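Local coordinates for uncharacterized protein YacP (Bacillus subtilis, PDB 5MQ8) that is an endoribonuclease (Rae1) of the YacP-like NYN family within the PIN clan, involved in ribosome-dependent mRNA decay, at residues Leu4-Tyr9 / Asn46-Val51; Gly13-Leu18 / Glu123-Val128; Phe52-Val57 / Ile72-Asn77; Thr79-Ile84 / Tyr105-Ala110. One frame throughout, in Å; residues are numbered along the deposited sequence.

Interaction 1 is the buried centre, two neighbouring parallel strands tied by backbone bonds and flanked by aliphatic side chains. Interaction 2 touches it through Leu124, whose methyl groups pack on Leu4 and Val6; it is also largely buried, but apolar throughout, one indole resting on a helix. Interaction 3 continues strand 47-52 beyond interaction 1 and joins it to strand 70-73, mixing ladder bonds, aromatic packing and polar loop contacts where the strands run out toward the surface. Interaction 4, partly buried near the surface, turns on a carboxylate, its waters and an indole. It meets interaction 1 at Asp7 and Trp109, and interaction 3 where Arg83 lies on Ile72 and Lys75.

Interaction 1: residues Leu4-Tyr9 / Asn46-Val51; sequences LLVDGY and NRVIVV
Leu4 and Val6 pair with Val48 and Val50 as strands 4-7 and 47-51, neighbours inside the five-stranded parallel sheet of the PIN-like NYN domain, run side by side. The ladder zigzags: Leu4 N gives to Arg47 O (2.8 Å), Leu4 O takes Ile49 N (2.9 Å), and Val6 N and O follow with Ile49 O and Val51 N. Gly8 N adds a more bent bond to Val51 O (146°). On one face Leu5 CD2 touches Ile49 CB at 3.9 Å; the two side chains lie side by side, pointing the same way. On the other, Val6 CG2 meets Val48 CG1. Helix 80-90 covers Leu5 and Val51, helix 23-44 covers Leu4, Val6 and Val48. At the C-terminal strand ends one water joins Asp7 OD1, Tyr9 N and Val51 O, while Asp7 OD2 bonds Thr102. Asp7, the N-cap of helix 8-14, also accepts a weak bond from Asn10 N at OD1. Val51 O takes two donors, Gly8 N and the water, and so ties the first turn of that helix to the neighbouring strand.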
loop_
_atom_site.group_PDB
_atom_site.type_symbol
_atom_site.label_atom_id
_atom_site.label_comp_id
_atom_site.label_asym_id
_atom_site.label_seq_id
_atom_site.Cartn_x
_atom_site.Cartn_y
_atom_site.Cartn_z
ATOM N N LEU A 4 13.402 -16.725 15.992
ATOM C CA LEU A 4 12.303 -16.377 16.886
ATOM C C LEU A 4 11.159 -17.369 16.711
ATOM O O LEU A 4 10.637 -17.522 15.607
ATOM C CB LEU A 4 11.829 -14.935 16.679
ATOM C CG LEU A 4 10.679 -14.427 17.608
ATOM C CD1 LEU A 4 11.070 -14.447 19.089
ATOM C CD2 LEU A 4 10.281 -13.039 17.247
ATOM N N LEU A 5 10.802 -18.061 17.802
ATOM C CA LEU A 5 9.709 -19.038 17.851
ATOM C C LEU A 5 8.613 -18.354 18.638
ATOM O O LEU A 5 8.850 -17.909 19.758
ATOM C CB LEU A 5 10.158 -20.362 18.519
ATOM C CG LEU A 5 11.348 -21.106 17.870
ATOM C CD1 LEU A 5 11.674 -22.398 18.615
ATOM C CD2 LEU A 5 11.076 -21.444 16.416
ATOM N N VAL A 6 7.452 -18.170 18.013
ATOM C CA VAL A 6 6.360 -17.394 18.583
ATOM C C VAL A 6 5.177 -18.247 19.034
ATOM O O VAL A 6 4.649 -19.034 18.252
ATOM C CB VAL A 6 5.902 -16.257 17.593
ATOM C CG1 VAL A 6 4.819 -15.368 18.211
ATOM C CG2 VAL A 6 7.082 -15.405 17.123
ATOM N N ASP A 7 4.730 -18.035 20.291
ATOM C CA ASP A 7 3.531 -18.671 20.821
ATOM C C ASP A 7 2.400 -17.765 20.325
ATOM O O ASP A 7 2.098 -16.734 20.943
ATOM C CB ASP A 7 3.594 -18.726 22.362
ATOM C CG ASP A 7 2.399 -19.329 23.103
ATOM O OD1 ASP A 7 1.339 -19.541 22.466
ATOM O OD2 ASP A 7 2.498 -19.501 24.339
ATOM N N GLY A 8 1.857 -18.133 19.166
ATOM C CA GLY A 8 0.821 -17.405 18.449
ATOM C C GLY A 8 -0.417 -17.046 19.247
ATOM O O GLY A 8 -0.823 -15.881 19.257
ATOM N N TYR A 9 -1.029 -18.044 19.905
ATOM C CA TYR A 9 -2.233 -17.834 20.728
ATOM C C TYR A 9 -1.960 -16.859 21.880
ATOM O O TYR A 9 -2.793 -15.999 22.155
ATOM C CB TYR A 9 -2.801 -19.172 21.264
ATOM C CG TYR A 9 -4.046 -18.987 22.104
ATOM C CD1 TYR A 9 -5.258 -18.618 21.521
ATOM C CD2 TYR A 9 -3.998 -19.095 23.493
ATOM C CE1 TYR A 9 -6.404 -18.412 22.293
ATOM C CE2 TYR A 9 -5.135 -18.878 24.278
ATOM C CZ TYR A 9 -6.339 -18.554 23.669
ATOM O OH TYR A 9 -7.467 -18.368 24.430
ATOM N N ASN A 46 15.933 -12.008 10.955
ATOM C CA ASN A 46 15.843 -13.178 11.828
ATOM C C ASN A 46 14.768 -14.115 11.336
ATOM O O ASN A 46 13.725 -13.665 10.859
ATOM C CB ASN A 46 15.558 -12.765 13.274
ATOM C CG ASN A 46 16.700 -12.051 13.964
ATOM O OD1 ASN A 46 17.825 -11.971 13.472
ATOM N ND2 ASN A 46 16.434 -11.523 15.136
ATOM N N ARG A 47 15.028 -15.425 11.415
ATOM C CA ARG A 47 14.034 -16.406 11.017
ATOM C C ARG A 47 12.906 -16.405 12.070
ATOM O O ARG A 47 13.174 -16.342 13.271
ATOM C CB ARG A 47 14.662 -17.780 10.869
ATOM C CG ARG A 47 13.706 -18.778 10.263
ATOM C CD ARG A 47 14.326 -20.136 10.245
ATOM N NE ARG A 47 13.378 -21.146 9.784
ATOM C CZ ARG A 47 13.725 -22.387 9.479
ATOM N NH1 ARG A 47 14.990 -22.770 9.574
ATOM N NH2 ARG A 47 12.811 -23.255 9.075
ATOM N N VAL A 48 11.647 -16.394 11.606
ATOM C CA VAL A 48 10.459 -16.336 12.461
ATOM C C VAL A 48 9.553 -17.518 12.193
ATOM O O VAL A 48 9.188 -17.765 11.047
ATOM C CB VAL A 48 9.690 -14.991 12.314
ATOM C CG1 VAL A 48 8.433 -14.976 13.181
ATOM C CG2 VAL A 48 10.576 -13.798 12.652
ATOM N N ILE A 49 9.184 -18.251 13.259
ATOM C CA ILE A 49 8.248 -19.365 13.154
ATOM C C ILE A 49 7.102 -19.114 14.131
ATOM O O ILE A 49 7.330 -18.957 15.329
ATOM C CB ILE A 49 8.901 -20.770 13.303
ATOM C CG1 ILE A 49 10.051 -20.960 12.274
ATOM C CG2 ILE A 49 7.828 -21.872 13.146
ATOM C CD1 ILE A 49 10.892 -22.242 12.427
ATOM N N VAL A 50 5.873 -19.074 13.619
ATOM C CA VAL A 50 4.698 -18.844 14.460
ATOM C C VAL A 50 3.992 -20.177 14.699
ATOM O O VAL A 50 3.604 -20.853 13.747
ATOM C CB VAL A 50 3.757 -17.735 13.910
ATOM C CG1 VAL A 50 2.634 -17.426 14.897
ATOM C CG2 VAL A 50 4.541 -16.460 13.604
ATOM N N VAL A 51 3.837 -20.537 15.973
ATOM C CA VAL A 51 3.195 -21.774 16.411
ATOM C C VAL A 51 1.830 -21.469 17.018
ATOM O O VAL A 51 1.714 -20.747 18.017
ATOM C CB VAL A 51 4.112 -22.608 17.359
ATOM C CG1 VAL A 51 3.410 -23.876 17.863
ATOM C CG2 VAL A 51 5.414 -22.968 16.663
HETATM O O HOH W 1 -0.105 -20.768 20.104
#

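Interaction 2: residues Gly13-Leu18 / Glu123-Val128; sequences GAWPQL and ELLREV
Trp15 presents one face of its indole to Leu125, the two side chains sliding past each other in opposite directions. Leu125 CB sits over the five-membered ring, 3.7 Å from its centroid and 18° off the normal, a CH-pi contact; further out, Leu125 CD1 rests 3.8 Å from Trp15 CD2. The benzo end is met differently. Leu124 CG approaches at the edge, in the ring plane, 3.7 Å from Trp15 CZ2, whereas Val128 crosses the indole at about a right angle and brings CG2 to 3.9 Å from Trp15 CH2. CG of Leu125, anti to its backbone N (chi1 177°), carries CD1 to the indole and CD2 to 3.9 Å from Pro16 CD. No hydrogen bond links the two segments, but Trp15 NE1 donates to Ala121 O, just before 123-128, which pins the indole's rotation. The contact ties the chain between helices 8-14 and 16-19 to the early part of helix 121-145; Leu33 of helix 23-44 touches Trp15 as well, and Leu124 continues inward onto strand 3-7.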
loop_
_atom_site.group_PDB
_atom_site.type_symbol
_atom_site.label_atom_id
_atom_site.label_comp_id
_atom_site.label_asym_id
_atom_site.label_seq_id
_atom_site.Cartn_x
_atom_site.Cartn_y
_atom_site.Cartn_z
ATOM N N GLY A 13 -3.932 -13.146 22.637
ATOM C CA GLY A 13 -4.578 -12.808 23.899
ATOM C C GLY A 13 -3.959 -11.652 24.665
ATOM O O GLY A 13 -4.629 -11.066 25.519
ATOM N N ALA A 14 -2.681 -11.307 24.375
ATOM C CA ALA A 14 -1.966 -10.256 25.099
ATOM C C ALA A 14 -1.871 -8.898 24.372
ATOM O O ALA A 14 -1.647 -7.891 25.030
ATOM C CB ALA A 14 -0.578 -10.748 25.473
ATOM N N TRP A 15 -1.989 -8.873 23.029
ATOM C CA TRP A 15 -1.860 -7.635 22.261
ATOM C C TRP A 15 -3.230 -6.970 22.100
ATOM O O TRP A 15 -4.176 -7.641 21.658
ATOM C CB TRP A 15 -1.176 -7.892 20.903
ATOM C CG TRP A 15 0.246 -8.403 20.974
ATOM C CD1 TRP A 15 0.954 -8.726 22.094
ATOM C CD2 TRP A 15 1.118 -8.656 19.864
ATOM N NE1 TRP A 15 2.214 -9.160 21.750
ATOM C CE2 TRP A 15 2.345 -9.115 20.388
ATOM C CE3 TRP A 15 1.006 -8.472 18.475
ATOM C CZ2 TRP A 15 3.434 -9.446 19.569
ATOM C CZ3 TRP A 15 2.088 -8.801 17.665
ATOM C CH2 TRP A 15 3.281 -9.282 18.214
ATOM N N PRO A 16 -3.357 -5.666 22.478
ATOM C CA PRO A 16 -4.673 -4.986 22.406
ATOM C C PRO A 16 -5.353 -5.001 21.044
ATOM O O PRO A 16 -6.559 -5.232 20.990
ATOM C CB PRO A 16 -4.375 -3.556 22.884
ATOM C CG PRO A 16 -3.159 -3.690 23.739
ATOM C CD PRO A 16 -2.331 -4.778 23.068
ATOM N N GLN A 17 -4.602 -4.796 19.948
ATOM C CA GLN A 17 -5.183 -4.810 18.601
ATOM C C GLN A 17 -5.518 -6.233 18.088
ATOM O O GLN A 17 -6.166 -6.366 17.042
ATOM C CB GLN A 17 -4.305 -4.041 17.598
ATOM C CG GLN A 17 -4.345 -2.514 17.775
ATOM C CD GLN A 17 -4.324 -1.767 16.455
ATOM O OE1 GLN A 17 -3.463 -1.981 15.589
ATOM N NE2 GLN A 17 -5.263 -0.846 16.283
ATOM N N LEU A 18 -5.135 -7.283 18.848
ATOM C CA LEU A 18 -5.414 -8.675 18.485
ATOM C C LEU A 18 -6.504 -9.333 19.327
ATOM O O LEU A 18 -7.340 -10.039 18.769
ATOM C CB LEU A 18 -4.144 -9.549 18.574
ATOM C CG LEU A 18 -2.970 -9.265 17.627
ATOM C CD1 LEU A 18 -1.926 -10.352 17.742
ATOM C CD2 LEU A 18 -3.419 -9.197 16.202
ATOM N N GLU A 123 7.217 -7.317 25.206
ATOM C CA GLU A 123 8.490 -7.028 24.555
ATOM C C GLU A 123 8.374 -7.199 23.055
ATOM O O GLU A 123 8.836 -6.320 22.322
ATOM C CB GLU A 123 9.603 -7.941 25.079
ATOM C CG GLU A 123 10.276 -7.453 26.348
ATOM C CD GLU A 123 10.906 -8.537 27.203
ATOM O OE1 GLU A 123 11.550 -9.458 26.648
ATOM O OE2 GLU A 123 10.758 -8.456 28.442
ATOM N N LEU A 124 7.766 -8.324 22.586
ATOM C CA LEU A 124 7.611 -8.550 21.151
ATOM C C LEU A 124 6.735 -7.462 20.539
ATOM O O LEU A 124 7.116 -6.901 19.513
ATOM C CB LEU A 124 7.114 -9.971 20.802
ATOM C CG LEU A 124 7.043 -10.309 19.286
ATOM C CD1 LEU A 124 8.397 -10.172 18.599
ATOM C CD2 LEU A 124 6.436 -11.682 19.044
ATOM N N LEU A 125 5.615 -7.111 21.208
ATOM C CA LEU A 125 4.707 -6.044 20.764
ATOM C C LEU A 125 5.444 -4.696 20.588
ATOM O O LEU A 125 5.278 -4.053 19.555
ATOM C CB LEU A 125 3.507 -5.898 21.722
ATOM C CG LEU A 125 2.490 -4.752 21.426
ATOM C CD1 LEU A 125 1.758 -4.955 20.082
ATOM C CD2 LEU A 125 1.483 -4.625 22.554
ATOM N N ARG A 126 6.272 -4.300 21.589
ATOM C CA ARG A 126 7.069 -3.056 21.594
ATOM C C ARG A 126 8.034 -3.023 20.390
ATOM O O ARG A 126 8.134 -2.006 19.715
ATOM C CB ARG A 126 7.831 -2.909 22.935
ATOM C CG ARG A 126 8.667 -1.634 23.063
ATOM C CD ARG A 126 9.668 -1.709 24.204
ATOM N NE ARG A 126 10.817 -0.829 23.966
ATOM C CZ ARG A 126 11.796 -0.605 24.839
ATOM N NH1 ARG A 126 11.779 -1.188 26.032
ATOM N NH2 ARG A 126 12.796 0.211 24.528
ATOM N N GLU A 127 8.690 -4.153 20.109
ATOM C CA GLU A 127 9.594 -4.363 18.978
ATOM C C GLU A 127 8.821 -4.259 17.657
ATOM O O GLU A 127 9.243 -3.527 16.762
ATOM C CB GLU A 127 10.271 -5.726 19.089
ATOM C CG GLU A 127 11.349 -5.755 20.156
ATOM C CD GLU A 127 12.169 -7.023 20.272
ATOM O OE1 GLU A 127 12.050 -7.914 19.398
ATOM O OE2 GLU A 127 12.973 -7.101 21.229
ATOM N N VAL A 128 7.659 -4.941 17.567
ATOM C CA VAL A 128 6.787 -4.902 16.390
ATOM C C VAL A 128 6.302 -3.469 16.104
ATOM O O VAL A 128 6.362 -3.035 14.956
ATOM C CB VAL A 128 5.623 -5.942 16.494
ATOM C CG1 VAL A 128 4.489 -5.633 15.528
ATOM C CG2 VAL A 128 6.136 -7.368 16.284
#

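Interaction 3: residues Phe52-Val57 / Ile72-Asn77; sequences FDAHLV and IFTKEN
Phe52 and Phe73 form a parallel beta bridge where strands 47-52 and 70-73 end, at one border of the five-stranded parallel sheet of this NYN domain, and both segments then continue as loops that stay in contact. Two ladder bonds hold the bridge: Phe52 N to Ile72 O, 2.9 Å, and Thr74 N to Phe52 O, 3.0 Å. Both aromatic side chains lie on the same face. Phe52 CB sits over a face of the Phe73 ring, displaced toward its rim, 4.0 Å from the centroid; the rings themselves are oblique, their planes at 34°. Helices 8-14 and 23-44 cover the Phe52 ring through Ile12, Leu33 and Ile34. At the edge of the Phe73 ring, near its plane, stand Ala54 CA and Val57 O, the latter 3.5 Å from Phe73 CE2.

Beyond the bridge the bonding passes to side chains. Thr74 OG1, set between its backbone N and carbonyl carbon (chi1 58°), accepts a nearly straight bond from Ala54 N at 3.1 Å. The loop opposite is braced from within: Asp53 OD1 takes His55 N in an Asx turn, and Asp53 O receives both Leu56 N and Val57 N. Last comes the imidazole of His55, which meets Glu76 O near the ring plane and at its edge, NE2 giving a weak hydrogen bond of 2.8 Å, strongly bent at 124°.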
loop_
_atom_site.group_PDB
_atom_site.type_symbol
_atom_site.label_atom_id
_atom_site.label_comp_id
_atom_site.label_asym_id
_atom_site.label_seq_id
_atom_site.Cartn_x
_atom_site.Cartn_y
_atom_site.Cartn_z
ATOM N N PHE A 52 0.802 -22.017 16.398
ATOM C CA PHE A 52 -0.565 -21.855 16.833
ATOM C C PHE A 52 -1.101 -23.161 17.392
ATOM O O PHE A 52 -0.978 -24.218 16.762
ATOM C CB PHE A 52 -1.465 -21.389 15.681
ATOM C CG PHE A 52 -1.239 -19.973 15.213
ATOM C CD1 PHE A 52 -1.561 -18.890 16.027
ATOM C CD2 PHE A 52 -0.767 -19.715 13.931
ATOM C CE1 PHE A 52 -1.382 -17.574 15.576
ATOM C CE2 PHE A 52 -0.589 -18.396 13.483
ATOM C CZ PHE A 52 -0.889 -17.338 14.312
ATOM N N ASP A 53 -1.717 -23.078 18.572
ATOM C CA ASP A 53 -2.367 -24.215 19.184
ATOM C C ASP A 53 -3.615 -24.464 18.295
ATOM O O ASP A 53 -4.470 -23.582 18.187
ATOM C CB ASP A 53 -2.776 -23.864 20.630
ATOM C CG ASP A 53 -3.407 -25.031 21.372
ATOM O OD1 ASP A 53 -4.489 -25.497 20.935
ATOM O OD2 ASP A 53 -2.811 -25.486 22.374
ATOM N N ALA A 54 -3.670 -25.637 17.619
ATOM C CA ALA A 54 -4.748 -26.013 16.688
ATOM C C ALA A 54 -6.166 -26.081 17.300
ATOM O O ALA A 54 -7.148 -25.969 16.561
ATOM C CB ALA A 54 -4.408 -27.328 16.003
ATOM N N HIS A 55 -6.277 -26.260 18.628
ATOM C CA HIS A 55 -7.580 -26.291 19.301
ATOM C C HIS A 55 -8.133 -24.907 19.638
ATOM O O HIS A 55 -9.330 -24.790 19.926
ATOM C CB HIS A 55 -7.558 -27.192 20.542
ATOM C CG HIS A 55 -7.500 -28.634 20.169
ATOM N ND1 HIS A 55 -8.619 -29.302 19.683
ATOM C CD2 HIS A 55 -6.435 -29.464 20.111
ATOM C CE1 HIS A 55 -8.206 -30.521 19.390
ATOM N NE2 HIS A 55 -6.897 -30.662 19.624
ATOM N N LEU A 56 -7.281 -23.863 19.595
ATOM C CA LEU A 56 -7.696 -22.494 19.927
ATOM C C LEU A 56 -7.718 -21.542 18.725
ATOM O O LEU A 56 -8.500 -20.584 18.713
ATOM C CB LEU A 56 -6.805 -21.915 21.043
ATOM C CG LEU A 56 -6.697 -22.727 22.344
ATOM C CD1 LEU A 56 -5.393 -22.446 23.050
ATOM C CD2 LEU A 56 -7.872 -22.451 23.266
ATOM N N VAL A 57 -6.839 -21.771 17.736
ATOM C CA VAL A 57 -6.749 -20.895 16.571
ATOM C C VAL A 57 -7.166 -21.627 15.301
ATOM O O VAL A 57 -6.756 -22.770 15.076
ATOM C CB VAL A 57 -5.346 -20.227 16.435
ATOM C CG1 VAL A 57 -5.314 -19.203 15.291
ATOM C CG2 VAL A 57 -4.907 -19.575 17.749
ATOM N N ILE A 72 3.059 -22.878 11.874
ATOM C CA ILE A 72 2.898 -24.281 12.262
ATOM C C ILE A 72 1.774 -24.441 13.261
ATOM O O ILE A 72 1.706 -23.700 14.233
ATOM C CB ILE A 72 4.248 -24.895 12.756
ATOM C CG1 ILE A 72 5.211 -25.077 11.575
ATOM C CG2 ILE A 72 4.047 -26.248 13.474
ATOM C CD1 ILE A 72 6.610 -25.260 11.930
ATOM N N PHE A 73 0.880 -25.392 13.002
ATOM C CA PHE A 73 -0.201 -25.721 13.912
ATOM C C PHE A 73 0.196 -26.978 14.684
ATOM O O PHE A 73 0.853 -27.856 14.122
ATOM C CB PHE A 73 -1.530 -25.898 13.156
ATOM C CG PHE A 73 -2.179 -24.584 12.786
ATOM C CD1 PHE A 73 -1.743 -23.860 11.685
ATOM C CD2 PHE A 73 -3.202 -24.053 13.557
ATOM C CE1 PHE A 73 -2.324 -22.629 11.355
ATOM C CE2 PHE A 73 -3.789 -22.829 13.221
ATOM C CZ PHE A 73 -3.336 -22.120 12.125
ATOM N N THR A 74 -0.149 -27.044 15.986
ATOM C CA THR A 74 0.165 -28.215 16.816
ATOM C C THR A 74 -0.688 -29.425 16.380
ATOM O O THR A 74 -1.673 -29.252 15.660
ATOM C CB THR A 74 -0.045 -27.907 18.314
ATOM O OG1 THR A 74 -1.397 -27.504 18.543
ATOM C CG2 THR A 74 0.924 -26.874 18.852
ATOM N N LYS A 75 -0.288 -30.649 16.798
ATOM C CA LYS A 75 -1.053 -31.880 16.569
ATOM C C LYS A 75 -2.144 -31.921 17.644
ATOM O O LYS A 75 -2.155 -31.057 18.529
ATOM C CB LYS A 75 -0.162 -33.136 16.709
ATOM C CG LYS A 75 0.900 -33.323 15.633
ATOM C CD LYS A 75 0.472 -34.218 14.468
ATOM C CE LYS A 75 0.706 -35.687 14.732
ATOM N NZ LYS A 75 0.284 -36.518 13.578
ATOM N N GLU A 76 -2.980 -32.983 17.629
ATOM C CA GLU A 76 -4.144 -33.211 18.499
ATOM C C GLU A 76 -3.944 -32.887 20.017
ATOM O O GLU A 76 -4.587 -31.951 20.494
ATOM C CB GLU A 76 -4.709 -34.633 18.315
ATOM C CG GLU A 76 -6.226 -34.688 18.470
ATOM C CD GLU A 76 -6.881 -35.996 18.059
ATOM O OE1 GLU A 76 -7.152 -36.172 16.849
ATOM O OE2 GLU A 76 -7.147 -36.834 18.951
ATOM N N ASN A 77 -3.120 -33.635 20.773
ATOM C CA ASN A 77 -2.972 -33.337 22.212
ATOM C C ASN A 77 -1.646 -32.661 22.543
ATOM O O ASN A 77 -1.126 -32.759 23.667
ATOM C CB ASN A 77 -3.204 -34.592 23.063
ATOM C CG ASN A 77 -4.664 -34.957 23.197
ATOM O OD1 ASN A 77 -5.197 -35.788 22.455
ATOM N ND2 ASN A 77 -5.344 -34.331 24.144
#

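Interaction 4: residues Thr79-Ile84 / Tyr105-Ala110; sequences TADERI and YTEQWA
Asp81 lays its CB on the indole of Trp109, joining the first turn of helix 80-90, with Thr79 at the N-cap position, to the loop between strands 98-101 and 117-119. CB stands over the six-membered ring, 3.3 Å from the centroid and only 7° off the normal, a close CH-pi contact. CG turns into the crowded position between backbone N and carbonyl carbon (chi1 69°), near Glu107 CB. From there the carboxylate forks. OD1 accepts from Thr79 OG1 at 2.7 Å, the hydroxyl coming from above the carboxylate plane, and packs 3.4 Å from Glu107 CB. OD2 takes Trp109 N at 3.2 Å, again from above the plane, together with two waters, each 2.7 Å from OD2. One of these waters accepts from Ala110 N; the other accepts from Gln108 N and donates to Glu107 OE2.

Ile84 CD1 lies at the indole's edge, 3.9 Å from Trp109 CZ3. Trp109 NE1 is held by Asp104, and the ring also touches Asp7. The shared water may ease the closeness of the two carboxylates, whose nearest oxygens, Asp81 OD1 and Glu107 OE2, are 3.7 Å apart. PIN-like nucleases carry acidic residues near their C-terminal strand ends, and Asp7, Asp81 and Asp104 may belong to such a cluster. Three donors on OD2 and one on OD1 fix the Asp81 carboxylate close to Glu107.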
loop_
_atom_site.group_PDB
_atom_site.type_symbol
_atom_site.label_atom_id
_atom_site.label_comp_id
_atom_site.label_asym_id
_atom_site.label_seq_id
_atom_site.Cartn_x
_atom_site.Cartn_y
_atom_site.Cartn_z
ATOM N N THR A 79 0.708 -29.269 22.873
ATOM C CA THR A 79 0.635 -27.847 23.207
ATOM C C THR A 79 1.746 -27.108 22.452
ATOM O O THR A 79 2.714 -27.733 22.010
ATOM C CB THR A 79 0.741 -27.630 24.721
ATOM O OG1 THR A 79 1.885 -28.331 25.203
ATOM C CG2 THR A 79 -0.518 -28.083 25.471
ATOM N N ALA A 80 1.602 -25.779 22.323
ATOM C CA ALA A 80 2.537 -24.902 21.636
ATOM C C ALA A 80 3.943 -25.020 22.192
ATOM O O ALA A 80 4.877 -25.061 21.402
ATOM C CB ALA A 80 2.054 -23.459 21.688
ATOM N N ASP A 81 4.104 -25.140 23.531
ATOM C CA ASP A 81 5.424 -25.281 24.150
ATOM C C ASP A 81 6.147 -26.574 23.739
ATOM O O ASP A 81 7.370 -26.575 23.665
ATOM C CB ASP A 81 5.368 -25.126 25.681
ATOM C CG ASP A 81 4.675 -26.236 26.420
ATOM O OD1 ASP A 81 3.482 -26.440 26.177
ATOM O OD2 ASP A 81 5.309 -26.846 27.301
ATOM N N GLU A 82 5.388 -27.653 23.472
ATOM C CA GLU A 82 5.932 -28.947 23.040
ATOM C C GLU A 82 6.424 -28.854 21.590
ATOM O O GLU A 82 7.535 -29.302 21.298
ATOM C CB GLU A 82 4.902 -30.075 23.209
ATOM C CG GLU A 82 4.609 -30.387 24.669
ATOM C CD GLU A 82 3.444 -31.320 24.956
ATOM O OE1 GLU A 82 2.609 -31.550 24.053
ATOM O OE2 GLU A 82 3.344 -31.787 26.113
ATOM N N ARG A 83 5.630 -28.209 20.707
ATOM C CA ARG A 83 6.014 -27.989 19.312
ATOM C C ARG A 83 7.212 -27.049 19.219
ATOM O O ARG A 83 8.145 -27.329 18.475
ATOM C CB ARG A 83 4.826 -27.521 18.448
ATOM C CG ARG A 83 5.169 -27.276 16.964
ATOM C CD ARG A 83 5.718 -28.501 16.237
ATOM N NE ARG A 83 4.705 -29.546 16.170
ATOM C CZ ARG A 83 4.213 -30.065 15.053
ATOM N NH1 ARG A 83 4.699 -29.704 13.871
ATOM N NH2 ARG A 83 3.258 -30.980 15.109
ATOM N N ILE A 84 7.212 -25.976 20.022
ATOM C CA ILE A 84 8.307 -25.010 20.084
ATOM C C ILE A 84 9.626 -25.716 20.501
ATOM O O ILE A 84 10.666 -25.472 19.883
ATOM C CB ILE A 84 7.930 -23.775 20.945
ATOM C CG1 ILE A 84 7.011 -22.836 20.132
ATOM C CG2 ILE A 84 9.171 -23.029 21.434
ATOM C CD1 ILE A 84 6.213 -21.811 20.923
ATOM N N TYR A 105 2.808 -19.040 31.682
ATOM C CA TYR A 105 3.495 -19.790 32.734
ATOM C C TYR A 105 2.682 -21.017 33.182
ATOM O O TYR A 105 3.088 -21.706 34.113
ATOM C CB TYR A 105 3.894 -18.873 33.902
ATOM C CG TYR A 105 5.031 -17.928 33.573
ATOM C CD1 TYR A 105 4.783 -16.662 33.051
ATOM C CD2 TYR A 105 6.358 -18.289 33.814
ATOM C CE1 TYR A 105 5.828 -15.782 32.758
ATOM C CE2 TYR A 105 7.410 -17.414 33.535
ATOM C CZ TYR A 105 7.139 -16.161 33.005
ATOM O OH TYR A 105 8.170 -15.299 32.716
ATOM N N THR A 106 1.564 -21.320 32.488
ATOM C CA THR A 106 0.735 -22.490 32.776
ATOM C C THR A 106 1.363 -23.782 32.251
ATOM O O THR A 106 1.127 -24.856 32.811
ATOM C CB THR A 106 -0.720 -22.322 32.305
ATOM O OG1 THR A 106 -0.794 -22.289 30.884
ATOM C CG2 THR A 106 -1.423 -21.126 32.930
ATOM N N GLU A 107 2.155 -23.680 31.169
ATOM C CA GLU A 107 2.821 -24.834 30.573
ATOM C C GLU A 107 4.222 -25.010 31.114
ATOM O O GLU A 107 4.776 -24.097 31.728
ATOM C CB GLU A 107 2.821 -24.753 29.031
ATOM C CG GLU A 107 1.443 -24.768 28.379
ATOM C CD GLU A 107 0.569 -25.985 28.583
ATOM O OE1 GLU A 107 -0.653 -25.853 28.374
ATOM O OE2 GLU A 107 1.088 -27.073 28.924
ATOM N N GLN A 108 4.791 -26.194 30.888
ATOM C CA GLN A 108 6.129 -26.552 31.350
ATOM C C GLN A 108 7.232 -25.680 30.797
ATOM O O GLN A 108 8.118 -25.287 31.559
ATOM C CB GLN A 108 6.438 -28.029 31.066
ATOM C CG GLN A 108 6.018 -29.029 32.159
ATOM C CD GLN A 108 5.929 -28.504 33.582
ATOM O OE1 GLN A 108 4.910 -27.939 33.998
ATOM N NE2 GLN A 108 6.996 -28.669 34.352
ATOM N N TRP A 109 7.185 -25.370 29.471
ATOM C CA TRP A 109 8.203 -24.572 28.771
ATOM C C TRP A 109 9.603 -25.141 29.045
ATOM O O TRP A 109 10.517 -24.409 29.416
ATOM C CB TRP A 109 8.077 -23.070 29.107
ATOM C CG TRP A 109 6.820 -22.471 28.547
ATOM C CD1 TRP A 109 5.668 -22.205 29.226
ATOM C CD2 TRP A 109 6.542 -22.212 27.160
ATOM N NE1 TRP A 109 4.699 -21.762 28.359
ATOM C CE2 TRP A 109 5.202 -21.773 27.079
ATOM C CE3 TRP A 109 7.305 -22.293 25.974
ATOM C CZ2 TRP A 109 4.596 -21.441 25.858
ATOM C CZ3 TRP A 109 6.709 -21.947 24.766
ATOM C CH2 TRP A 109 5.367 -21.536 24.715
ATOM N N ALA A 110 9.743 -26.473 28.879
ATOM C CA ALA A 110 10.985 -27.235 29.097
ATOM C C ALA A 110 12.175 -26.699 28.296
ATOM O O ALA A 110 13.310 -26.830 28.748
ATOM C CB ALA A 110 10.756 -28.704 28.783
HETATM O O HOH W 2 7.762 -27.973 27.248
HETATM O O HOH W 3 3.614 -28.096 29.064
#